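Local atomic coordinates of amidohydrolase (PDB entry 3NUR), a protein that probably hydrolyses carbon-nitrogen bonds of amide substrates as a putative metal-dependent amidohydrolase with a TIM-barrel fold. Residues A[177-182]-A[245-250]; A[234-239]-A[279-284]; A[260-265]-A[303-308]; A[264-269]-A[275-280]. One frame throughout, in Å; residues are numbered along the deposited sequence.

Contact 1. Residues A[177-182]-A[245-250]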
# COMPACT_ATOMS: atom_id res chain seq x y z
N ILE A 177 5.95 -17.32 3.95
CA ILE A 177 6.44 -16.89 5.26
C ILE A 177 6.16 -15.41 5.60
O ILE A 177 5.95 -15.09 6.78
CB ILE A 177 7.95 -17.27 5.43
CG1 ILE A 177 8.45 -17.14 6.90
CG2 ILE A 177 8.86 -16.51 4.46
CD1 ILE A 177 7.70 -18.02 7.91
N ILE A 178 6.14 -14.54 4.58
CA ILE A 178 5.88 -13.11 4.78
C ILE A 178 4.43 -12.90 5.25
O ILE A 178 4.20 -12.16 6.21
CB ILE A 178 6.25 -12.28 3.51
CG1 ILE A 178 7.78 -12.39 3.21
CG2 ILE A 178 5.80 -10.81 3.65
CD1 ILE A 178 8.25 -11.88 1.78
N PHE A 179 3.47 -13.58 4.58
CA PHE A 179 2.04 -13.49 4.89
C PHE A 179 1.74 -14.16 6.23
O PHE A 179 0.94 -13.62 6.99
CB PHE A 179 1.19 -14.07 3.74
CG PHE A 179 1.53 -13.36 2.45
CD1 PHE A 179 0.98 -12.10 2.17
CD2 PHE A 179 2.43 -13.90 1.55
CE1 PHE A 179 1.33 -11.41 1.00
CE2 PHE A 179 2.78 -13.21 0.38
CZ PHE A 179 2.25 -11.97 0.12
N LYS A 180 2.37 -15.32 6.51
CA LYS A 180 2.24 -16.04 7.77
C LYS A 180 2.68 -15.12 8.92
O LYS A 180 2.00 -15.04 9.93
CB LYS A 180 3.12 -17.30 7.75
CG LYS A 180 2.96 -18.19 8.98
CD LYS A 180 3.78 -19.47 8.80
CE LYS A 180 3.32 -20.57 9.72
NZ LYS A 180 3.96 -21.86 9.39
N THR A 181 3.79 -14.40 8.72
CA THR A 181 4.36 -13.48 9.71
C THR A 181 3.40 -12.33 9.99
O THR A 181 3.12 -12.05 11.15
CB THR A 181 5.78 -13.07 9.30
OG1 THR A 181 6.57 -14.26 9.24
CG2 THR A 181 6.40 -12.11 10.28
N ALA A 182 2.86 -11.70 8.93
CA ALA A 182 1.89 -10.62 9.07
C ALA A 182 0.66 -11.08 9.87
O ALA A 182 0.26 -10.37 10.80
CB ALA A 182 1.46 -10.10 7.69
N PRO A 245 -6.62 -16.66 7.48
CA PRO A 245 -7.92 -15.96 7.39
C PRO A 245 -8.05 -14.64 8.14
O PRO A 245 -8.98 -13.88 7.85
CB PRO A 245 -8.93 -17.01 7.88
CG PRO A 245 -8.15 -17.89 8.78
CD PRO A 245 -6.80 -17.99 8.11
N LYS A 246 -7.14 -14.36 9.09
CA LYS A 246 -7.18 -13.09 9.84
C LYS A 246 -6.34 -12.02 9.16
O LYS A 246 -6.33 -10.88 9.62
CB LYS A 246 -6.73 -13.31 11.29
CG LYS A 246 -7.68 -14.18 12.11
CD LYS A 246 -7.29 -14.26 13.59
CE LYS A 246 -6.13 -15.19 13.91
NZ LYS A 246 -4.81 -14.48 13.87
N LEU A 247 -5.59 -12.38 8.11
CA LEU A 247 -4.74 -11.44 7.39
C LEU A 247 -5.55 -10.38 6.63
O LEU A 247 -6.52 -10.73 5.96
CB LEU A 247 -3.82 -12.19 6.39
CG LEU A 247 -2.89 -11.31 5.50
CD1 LEU A 247 -1.84 -10.56 6.32
CD2 LEU A 247 -2.25 -12.11 4.39
N ASN A 248 -5.11 -9.11 6.71
CA ASN A 248 -5.68 -8.03 5.91
C ASN A 248 -4.60 -7.40 5.05
O ASN A 248 -3.47 -7.19 5.50
CB ASN A 248 -6.34 -6.93 6.73
CG ASN A 248 -7.52 -7.41 7.50
OD1 ASN A 248 -8.51 -7.89 6.94
ND2 ASN A 248 -7.41 -7.33 8.81
N MSE A 249 -4.96 -7.07 3.84
CA MSE A 249 -4.07 -6.33 2.97
C MSE A 249 -4.68 -5.01 2.59
O MSE A 249 -5.90 -4.85 2.73
CB MSE A 249 -3.62 -7.18 1.80
CG MSE A 249 -2.59 -8.19 2.35
SE MSE A 249 -1.93 -9.23 1.08
CE MSE A 249 -0.81 -7.85 0.21
N ILE A 250 -3.85 -4.03 2.21
CA ILE A 250 -4.33 -2.71 1.79
C ILE A 250 -3.83 -2.44 0.36
O ILE A 250 -2.68 -2.76 0.03
CB ILE A 250 -3.88 -1.57 2.75
CG1 ILE A 250 -4.06 -1.95 4.25
CG2 ILE A 250 -4.64 -0.27 2.41
CD1 ILE A 250 -3.28 -1.05 5.23
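The selenium of Met249, a selenomethionine, meets the ring of Phe179 obliquely, a Met-aromatic contact with SE 3.9 Å from CE1 and 5.1 Å from the ring centroid. The line from the centroid to SE runs 73° off the ring normal, and the two side chains cross at about a right angle. The end of Met249 comes nearer than its base. Leu247, two residues earlier, sends its two methyls to different partners. Leu247 CD2 reaches the edge of the same ring near its plane, 3.9 Å from Phe179 CD1, and also lies against Phe179 CB. Leu247 CD1 presses on Ala182 CB at 3.6 Å, one turn further along helix 176-185. With chi1 at 177°, Leu247 holds CG opposite its own backbone nitrogen, which directs the fork at the helix. Ile189, from the neighbouring strand 189-192, touches Phe179, Ala182 and Met249, while Ile240 and Phe241 close in from helix 240-243. Helix 176-185 is thereby seated on the outside of the parallel barrel sheet, where strand 249-251 begins. All four touching residues are buried, and they meet through carbon and selenium alone, which implies cohesion by dispersion and exclusion of water, with shape setting the fit.

Contact 2. Residues A[234-239]-A[279-284]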
# COMPACT_ATOMS: atom_id res chain seq x y z
N HIS A 234 -3.57 -12.67 -7.71
CA HIS A 234 -2.73 -13.87 -7.55
C HIS A 234 -2.74 -14.33 -6.08
O HIS A 234 -2.84 -15.52 -5.80
CB HIS A 234 -1.28 -13.55 -7.95
CG HIS A 234 -0.97 -13.83 -9.38
ND1 HIS A 234 -0.21 -14.94 -9.75
CD2 HIS A 234 -1.29 -13.13 -10.49
CE1 HIS A 234 -0.10 -14.88 -11.06
NE2 HIS A 234 -0.74 -13.81 -11.56
N LEU A 235 -2.63 -13.36 -5.16
CA LEU A 235 -2.59 -13.65 -3.72
C LEU A 235 -3.87 -14.33 -3.25
O LEU A 235 -3.82 -15.33 -2.55
CB LEU A 235 -2.28 -12.38 -2.91
CG LEU A 235 -0.98 -11.61 -3.28
CD1 LEU A 235 -0.77 -10.42 -2.33
CD2 LEU A 235 0.25 -12.51 -3.25
N VAL A 236 -5.01 -13.85 -3.72
CA VAL A 236 -6.31 -14.43 -3.40
C VAL A 236 -6.44 -15.83 -4.00
O VAL A 236 -6.80 -16.75 -3.28
CB VAL A 236 -7.46 -13.48 -3.84
CG1 VAL A 236 -8.82 -14.18 -3.80
CG2 VAL A 236 -7.47 -12.20 -3.00
N LEU A 237 -6.20 -15.97 -5.32
CA LEU A 237 -6.32 -17.24 -6.04
C LEU A 237 -5.41 -18.35 -5.52
O LEU A 237 -5.79 -19.52 -5.59
CB LEU A 237 -6.15 -17.06 -7.57
CG LEU A 237 -7.12 -16.10 -8.27
CD1 LEU A 237 -6.79 -15.99 -9.75
CD2 LEU A 237 -8.59 -16.51 -8.05
N SER A 238 -4.25 -17.97 -4.95
CA SER A 238 -3.29 -18.94 -4.38
C SER A 238 -3.73 -19.49 -2.99
O SER A 238 -3.06 -20.38 -2.45
CB SER A 238 -1.90 -18.34 -4.28
OG SER A 238 -1.79 -17.41 -3.21
N GLY A 239 -4.81 -18.94 -2.42
CA GLY A 239 -5.35 -19.37 -1.14
C GLY A 239 -4.70 -18.84 0.12
O GLY A 239 -4.93 -19.39 1.22
N SER A 279 -14.91 -12.43 -4.85
CA SER A 279 -15.27 -11.11 -4.32
C SER A 279 -15.25 -11.05 -2.80
O SER A 279 -14.94 -10.00 -2.24
CB SER A 279 -16.62 -10.64 -4.86
OG SER A 279 -17.70 -11.39 -4.33
N TYR A 280 -15.58 -12.18 -2.13
CA TYR A 280 -15.58 -12.27 -0.67
C TYR A 280 -14.26 -11.81 -0.05
O TYR A 280 -14.26 -11.07 0.94
CB TYR A 280 -15.92 -13.69 -0.20
CG TYR A 280 -16.05 -13.80 1.30
CD1 TYR A 280 -17.26 -13.56 1.94
CD2 TYR A 280 -14.96 -14.16 2.09
CE1 TYR A 280 -17.38 -13.62 3.32
CE2 TYR A 280 -15.07 -14.24 3.48
CZ TYR A 280 -16.28 -13.97 4.09
OH TYR A 280 -16.44 -14.08 5.45
N TYR A 281 -13.13 -12.25 -0.63
CA TYR A 281 -11.80 -11.87 -0.11
C TYR A 281 -11.54 -10.38 -0.20
O TYR A 281 -10.96 -9.81 0.73
CB TYR A 281 -10.70 -12.65 -0.80
CG TYR A 281 -10.84 -14.14 -0.61
CD1 TYR A 281 -10.38 -14.77 0.54
CD2 TYR A 281 -11.50 -14.92 -1.56
CE1 TYR A 281 -10.47 -16.15 0.70
CE2 TYR A 281 -11.61 -16.30 -1.41
CZ TYR A 281 -11.10 -16.90 -0.27
OH TYR A 281 -11.23 -18.26 -0.11
N PHE A 282 -11.99 -9.72 -1.26
CA PHE A 282 -11.82 -8.26 -1.36
C PHE A 282 -12.72 -7.53 -0.38
O PHE A 282 -12.38 -6.45 0.10
CB PHE A 282 -12.02 -7.78 -2.81
CG PHE A 282 -10.88 -8.28 -3.66
CD1 PHE A 282 -9.62 -7.68 -3.59
CD2 PHE A 282 -11.04 -9.40 -4.47
CE1 PHE A 282 -8.54 -8.20 -4.31
CE2 PHE A 282 -9.97 -9.90 -5.22
CZ PHE A 282 -8.72 -9.30 -5.12
N LYS A 283 -13.87 -8.11 -0.09
CA LYS A 283 -14.78 -7.46 0.84
C LYS A 283 -14.40 -7.69 2.31
O LYS A 283 -14.79 -6.89 3.16
CB LYS A 283 -16.19 -7.98 0.61
CG LYS A 283 -16.79 -7.61 -0.74
CD LYS A 283 -18.12 -8.35 -0.88
CE LYS A 283 -18.63 -8.33 -2.29
NZ LYS A 283 -20.00 -8.92 -2.36
N ASN A 284 -13.70 -8.80 2.61
CA ASN A 284 -13.41 -9.17 3.99
C ASN A 284 -11.94 -9.16 4.41
O ASN A 284 -11.66 -9.09 5.61
CB ASN A 284 -14.07 -10.52 4.30
CG ASN A 284 -15.59 -10.40 4.23
OD1 ASN A 284 -16.20 -10.63 3.18
ND2 ASN A 284 -16.20 -9.89 5.28
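Apolar contact does all the work across this interface, and Val236 supplies one whole side of it. Its side chain points at helix 278-284 and divides its methyls between two aromatic residues. Val236 CG1 goes to Tyr281, 3.6 Å from CD2 and 3.8 Å from CG, approaching the ring obliquely. Val236 CG2 lies 3.8 Å from Phe282 CZ, again at a slant, and also touches Tyr281 CB at 3.9 Å. The valine thus sits in the fork between two consecutive ring side chains. Tyr281 and Phe282 both carry CG opposite the carbonyl carbon (chi1 -60° and -69°), yet their places on the helix send the rings off in different directions.

Polar bonds work within each side or lead outward. The hydroxyl of Tyr281 is engaged by Asp242 OD1 and by His276 N, so its buried polar end is satisfied beyond the valine. In the other segment Ser238 OG binds Leu235 O at 3.0 Å, from above the carbonyl plane. Gly239 follows with positive phi and closes the helix in a Schellman motif, while also standing at the N-cap position of the next helix, 240-243. Phe241 of that short helix packs on both Val236 and Tyr281. This is helix-on-helix packing in the outer layer of a TIM barrel, joining the end of helix 223-237 to helix 278-284.

Contact 3. Residues A[260-265]-A[303-308]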
# COMPACT_ATOMS: atom_id res chain seq x y z
N PHE A 260 -13.84 -2.68 -10.26
CA PHE A 260 -14.57 -2.56 -11.52
C PHE A 260 -15.14 -3.93 -11.97
O PHE A 260 -16.18 -3.99 -12.64
CB PHE A 260 -13.66 -1.96 -12.61
CG PHE A 260 -14.31 -1.76 -13.96
CD1 PHE A 260 -15.02 -0.60 -14.24
CD2 PHE A 260 -14.17 -2.71 -14.97
CE1 PHE A 260 -15.62 -0.41 -15.50
CE2 PHE A 260 -14.79 -2.53 -16.22
CZ PHE A 260 -15.49 -1.37 -16.48
N PHE A 261 -14.46 -5.03 -11.59
CA PHE A 261 -14.81 -6.37 -12.06
C PHE A 261 -15.20 -7.40 -11.00
O PHE A 261 -15.19 -8.59 -11.32
CB PHE A 261 -13.61 -6.89 -12.90
CG PHE A 261 -13.92 -7.15 -14.35
CD1 PHE A 261 -14.60 -6.21 -15.12
CD2 PHE A 261 -13.47 -8.31 -14.97
CE1 PHE A 261 -14.87 -6.45 -16.47
CE2 PHE A 261 -13.70 -8.53 -16.33
CZ PHE A 261 -14.42 -7.61 -17.07
N LEU A 262 -15.54 -7.00 -9.76
CA LEU A 262 -15.88 -8.01 -8.74
C LEU A 262 -16.99 -8.98 -9.14
O LEU A 262 -16.84 -10.20 -8.96
CB LEU A 262 -16.15 -7.39 -7.37
CG LEU A 262 -14.94 -6.80 -6.63
CD1 LEU A 262 -15.38 -6.19 -5.33
CD2 LEU A 262 -13.87 -7.85 -6.36
N GLU A 263 -18.13 -8.44 -9.64
CA GLU A 263 -19.26 -9.29 -10.05
C GLU A 263 -18.86 -10.22 -11.17
O GLU A 263 -19.21 -11.40 -11.13
CB GLU A 263 -20.48 -8.46 -10.49
CG GLU A 263 -21.11 -7.59 -9.40
CD GLU A 263 -20.56 -6.18 -9.28
OE1 GLU A 263 -19.42 -5.93 -9.75
OE2 GLU A 263 -21.28 -5.32 -8.72
N ARG A 264 -18.08 -9.71 -12.14
CA ARG A 264 -17.64 -10.52 -13.28
C ARG A 264 -16.68 -11.64 -12.87
O ARG A 264 -16.77 -12.74 -13.40
CB ARG A 264 -17.03 -9.63 -14.37
CG ARG A 264 -16.41 -10.42 -15.53
CD ARG A 264 -17.40 -11.18 -16.38
NE ARG A 264 -16.78 -11.47 -17.68
CZ ARG A 264 -17.42 -11.47 -18.83
NH1 ARG A 264 -18.74 -11.29 -18.86
NH2 ARG A 264 -16.77 -11.65 -19.96
N MSE A 265 -15.80 -11.38 -11.89
CA MSE A 265 -14.88 -12.42 -11.41
C MSE A 265 -15.66 -13.56 -10.74
O MSE A 265 -15.38 -14.71 -11.03
CB MSE A 265 -13.83 -11.80 -10.48
CG MSE A 265 -13.06 -10.67 -11.19
SE MSE A 265 -11.97 -9.61 -9.95
CE MSE A 265 -10.77 -10.91 -9.89
N LYS A 303 -17.46 2.20 -2.66
CA LYS A 303 -18.45 2.09 -1.58
C LYS A 303 -19.50 1.00 -1.87
O LYS A 303 -19.86 0.25 -0.96
CB LYS A 303 -19.13 3.45 -1.34
CG LYS A 303 -20.00 3.50 -0.08
CD LYS A 303 -20.88 4.75 -0.09
CE LYS A 303 -21.90 4.76 1.03
NZ LYS A 303 -22.79 5.96 0.95
N LYS A 304 -19.99 0.90 -3.12
CA LYS A 304 -21.01 -0.10 -3.46
C LYS A 304 -20.45 -1.53 -3.47
O LYS A 304 -21.16 -2.47 -3.13
CB LYS A 304 -21.62 0.19 -4.85
CG LYS A 304 -22.44 1.46 -4.93
CD LYS A 304 -22.50 1.99 -6.38
CE LYS A 304 -23.15 3.35 -6.45
NZ LYS A 304 -22.86 4.03 -7.74
N GLU A 305 -19.18 -1.68 -3.87
CA GLU A 305 -18.51 -2.97 -4.01
C GLU A 305 -17.99 -3.58 -2.72
O GLU A 305 -18.24 -4.76 -2.47
CB GLU A 305 -17.38 -2.89 -5.05
CG GLU A 305 -17.86 -2.69 -6.48
CD GLU A 305 -18.78 -3.76 -7.02
OE1 GLU A 305 -18.69 -4.93 -6.56
OE2 GLU A 305 -19.60 -3.44 -7.91
N VAL A 306 -17.25 -2.79 -1.91
CA VAL A 306 -16.66 -3.30 -0.66
C VAL A 306 -17.30 -2.74 0.60
O VAL A 306 -17.12 -3.31 1.67
CB VAL A 306 -15.11 -3.20 -0.61
CG1 VAL A 306 -14.47 -3.97 -1.75
CG2 VAL A 306 -14.62 -1.76 -0.58
N GLY A 307 -17.94 -1.59 0.49
CA GLY A 307 -18.58 -0.96 1.63
C GLY A 307 -17.68 0.00 2.37
O GLY A 307 -16.45 -0.04 2.25
N ILE A 308 -18.31 0.89 3.15
CA ILE A 308 -17.63 1.92 3.92
C ILE A 308 -16.61 1.40 4.93
O ILE A 308 -15.61 2.06 5.15
CB ILE A 308 -18.67 2.87 4.58
CG1 ILE A 308 -18.09 4.25 4.83
CG2 ILE A 308 -19.32 2.28 5.84
CD1 ILE A 308 -18.30 5.17 3.56
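The carboxylates of Glu263 and Glu305 meet oxygen to oxygen, their planes steeply turned, 73° apart. Glu263 OE2 comes closest, 2.6 Å from Glu305 OE2, while Glu263 OE1 stands well off the Glu305 plane. Oxygens this near suggest that one of the acids probably holds a proton, although the geometry does not settle it. Bends at chi2 (91° in Glu263, -59° in Glu305) turn each carboxylate so that the two OE2 atoms come together. Another flat group, the Phe261 ring, takes Arg264 CG from its own segment on one face, 3.4 Å above the plane and offset toward the rim.

On the buried side of the acid pair, Leu262 slides past Glu305 in the reverse direction. Leu262 CB lies 3.6 Å from Glu305 OE1, and Leu262 CD1 rests 3.9 Å from Glu305 CB, so the glutamate lays both its aliphatic base and one oxygen against the leucine. Leu262 CD1 also comes within 4.3 Å of Val306 CG1, a looser apolar touch. Leu262 is buried and also packs on Ser279 and Phe282 of helix 278-284, whereas Glu263 is exposed at the outer border. Gly307, with positive phi, carries the chain out of helix 296-306. The start of helix 262-268 is thus joined to the end of helix 296-306 by a greasy inner side and an acid pair outside, a helix-helix seam on the periphery of the TIM barrel.

Contact 4. Residues A[264-269]-A[275-280]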
# COMPACT_ATOMS: atom_id res chain seq x y z
N ARG A 264 -18.08 -9.71 -12.14
CA ARG A 264 -17.64 -10.52 -13.28
C ARG A 264 -16.68 -11.64 -12.87
O ARG A 264 -16.77 -12.74 -13.40
CB ARG A 264 -17.03 -9.63 -14.37
CG ARG A 264 -16.41 -10.42 -15.53
CD ARG A 264 -17.40 -11.18 -16.38
NE ARG A 264 -16.78 -11.47 -17.68
CZ ARG A 264 -17.42 -11.47 -18.83
NH1 ARG A 264 -18.74 -11.29 -18.86
NH2 ARG A 264 -16.77 -11.65 -19.96
N MSE A 265 -15.80 -11.38 -11.89
CA MSE A 265 -14.88 -12.42 -11.41
C MSE A 265 -15.66 -13.56 -10.74
O MSE A 265 -15.38 -14.71 -11.03
CB MSE A 265 -13.83 -11.80 -10.48
CG MSE A 265 -13.06 -10.67 -11.19
SE MSE A 265 -11.97 -9.61 -9.95
CE MSE A 265 -10.77 -10.91 -9.89
N ASP A 266 -16.68 -13.24 -9.93
CA ASP A 266 -17.50 -14.28 -9.31
C ASP A 266 -18.19 -15.17 -10.34
O ASP A 266 -18.32 -16.38 -10.13
CB ASP A 266 -18.54 -13.65 -8.38
CG ASP A 266 -17.98 -13.25 -7.04
OD1 ASP A 266 -16.77 -13.49 -6.79
OD2 ASP A 266 -18.74 -12.68 -6.23
N GLU A 267 -18.62 -14.58 -11.45
CA GLU A 267 -19.31 -15.31 -12.52
C GLU A 267 -18.38 -16.08 -13.45
O GLU A 267 -18.78 -17.09 -14.02
CB GLU A 267 -20.08 -14.31 -13.40
CG GLU A 267 -21.22 -13.60 -12.68
CD GLU A 267 -21.90 -12.51 -13.48
OE1 GLU A 267 -21.21 -11.80 -14.25
OE2 GLU A 267 -23.12 -12.33 -13.31
N ALA A 268 -17.18 -15.53 -13.72
CA ALA A 268 -16.34 -16.03 -14.79
C ALA A 268 -14.95 -16.52 -14.45
O ALA A 268 -14.28 -17.08 -15.32
CB ALA A 268 -16.27 -14.97 -15.88
N LEU A 269 -14.48 -16.28 -13.22
CA LEU A 269 -13.15 -16.73 -12.88
C LEU A 269 -13.33 -17.99 -12.05
O LEU A 269 -13.84 -17.90 -10.94
CB LEU A 269 -12.40 -15.63 -12.08
CG LEU A 269 -10.88 -15.68 -12.20
CD1 LEU A 269 -10.25 -14.37 -11.75
CD2 LEU A 269 -10.29 -16.87 -11.40
N ASN A 275 -12.17 -21.43 -0.32
CA ASN A 275 -13.31 -21.60 0.59
C ASN A 275 -14.47 -20.66 0.28
O ASN A 275 -15.62 -20.97 0.62
CB ASN A 275 -12.85 -21.38 2.03
CG ASN A 275 -11.94 -22.45 2.57
OD1 ASN A 275 -11.86 -23.57 2.05
ND2 ASN A 275 -11.23 -22.14 3.64
N HIS A 276 -14.17 -19.47 -0.29
CA HIS A 276 -15.15 -18.42 -0.54
C HIS A 276 -15.14 -17.96 -1.99
O HIS A 276 -14.21 -18.30 -2.74
CB HIS A 276 -14.84 -17.20 0.35
CG HIS A 276 -14.64 -17.55 1.80
ND1 HIS A 276 -15.71 -17.83 2.63
CD2 HIS A 276 -13.49 -17.71 2.51
CE1 HIS A 276 -15.19 -18.12 3.82
NE2 HIS A 276 -13.85 -18.09 3.78
N SER A 277 -16.14 -17.14 -2.38
CA SER A 277 -16.17 -16.57 -3.73
C SER A 277 -15.00 -15.59 -3.83
O SER A 277 -14.52 -15.10 -2.80
CB SER A 277 -17.49 -15.85 -3.98
OG SER A 277 -17.55 -14.62 -3.27
N VAL A 278 -14.54 -15.30 -5.06
CA VAL A 278 -13.42 -14.37 -5.27
C VAL A 278 -13.69 -12.99 -4.63
O VAL A 278 -12.83 -12.46 -3.92
CB VAL A 278 -13.03 -14.29 -6.77
CG1 VAL A 278 -12.07 -13.12 -7.04
CG2 VAL A 278 -12.42 -15.60 -7.25
N SER A 279 -14.91 -12.43 -4.85
CA SER A 279 -15.27 -11.11 -4.32
C SER A 279 -15.25 -11.05 -2.80
O SER A 279 -14.94 -10.00 -2.24
CB SER A 279 -16.62 -10.64 -4.86
OG SER A 279 -17.70 -11.39 -4.33
N TYR A 280 -15.58 -12.18 -2.13
CA TYR A 280 -15.58 -12.27 -0.67
C TYR A 280 -14.26 -11.81 -0.05
O TYR A 280 -14.26 -11.07 0.94
CB TYR A 280 -15.92 -13.69 -0.20
CG TYR A 280 -16.05 -13.80 1.30
CD1 TYR A 280 -17.26 -13.56 1.94
CD2 TYR A 280 -14.96 -14.16 2.09
CE1 TYR A 280 -17.38 -13.62 3.32
CE2 TYR A 280 -15.07 -14.24 3.48
CZ TYR A 280 -16.28 -13.97 4.09
OH TYR A 280 -16.44 -14.08 5.45
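A helix N-terminus gripped by a carboxylate from a neighbouring helix ties these segments together: Asp266, on helix 262-268, binds the first turn of helix 278-284. Its two oxygens divide the task. OD1 accepts the backbone N-H of Ser279 through its syn lone pair, at 2.9 Å between Ser279 N and Asp266 OD1 and with a nearly straight 163° at the hydrogen. OD2 accepts from the side chain of the same residue, Ser279 OG to Asp266 OD2 being 2.5 Å, on the syn side and 16° out of the carboxylate plane. A chi1 of 70° tucks Ser279 OG between its own N and carbonyl carbon, on the side from which it can reach OD2.

Ser277 holds the N-cap position of this helix; its side chain is modelled in two conformers, so the weak capping bond from Tyr280 N to its OG, made in one of them, is doubtful. Beside the polar grip, Met265, a selenomethionine bent at chi3, brings CE to 3.8 Å from Val278 CG1, the two side chains crossing nearly at right angles. Ile233 and Leu237 of helix 223-237 back this apolar patch, on Met265 and Val278 respectively. Held by two bonds to a single serine, the carboxylate is fixed in its rotation. Its negative charge, set against the amino end of a helix, would probably be favoured by the helix dipole.

How the contacts relate
Contact 1 lies deepest and is the one that reaches a barrel strand, whereas contacts 2, 3 and 4 join helices to helices further out. Contacts 1, 2 and 4 are buried; contact 3 is only partly so, with Glu263 at the surface. Helix 278-284 serves both 2 and 4, and helix 262-268 both 3 and 4. Leu237 ties contact 2 to Leu269 and Val278 of contact 4, Phe282 O lies against Val306 of contact 3, and Leu235 reaches Phe179 and Met249 of contact 1. Chemistry changes outward: contacts 1 and 2 are purely apolar across their segments, while 3 and 4 add carboxylates, paired with each other in 3 and with a helix start in 4.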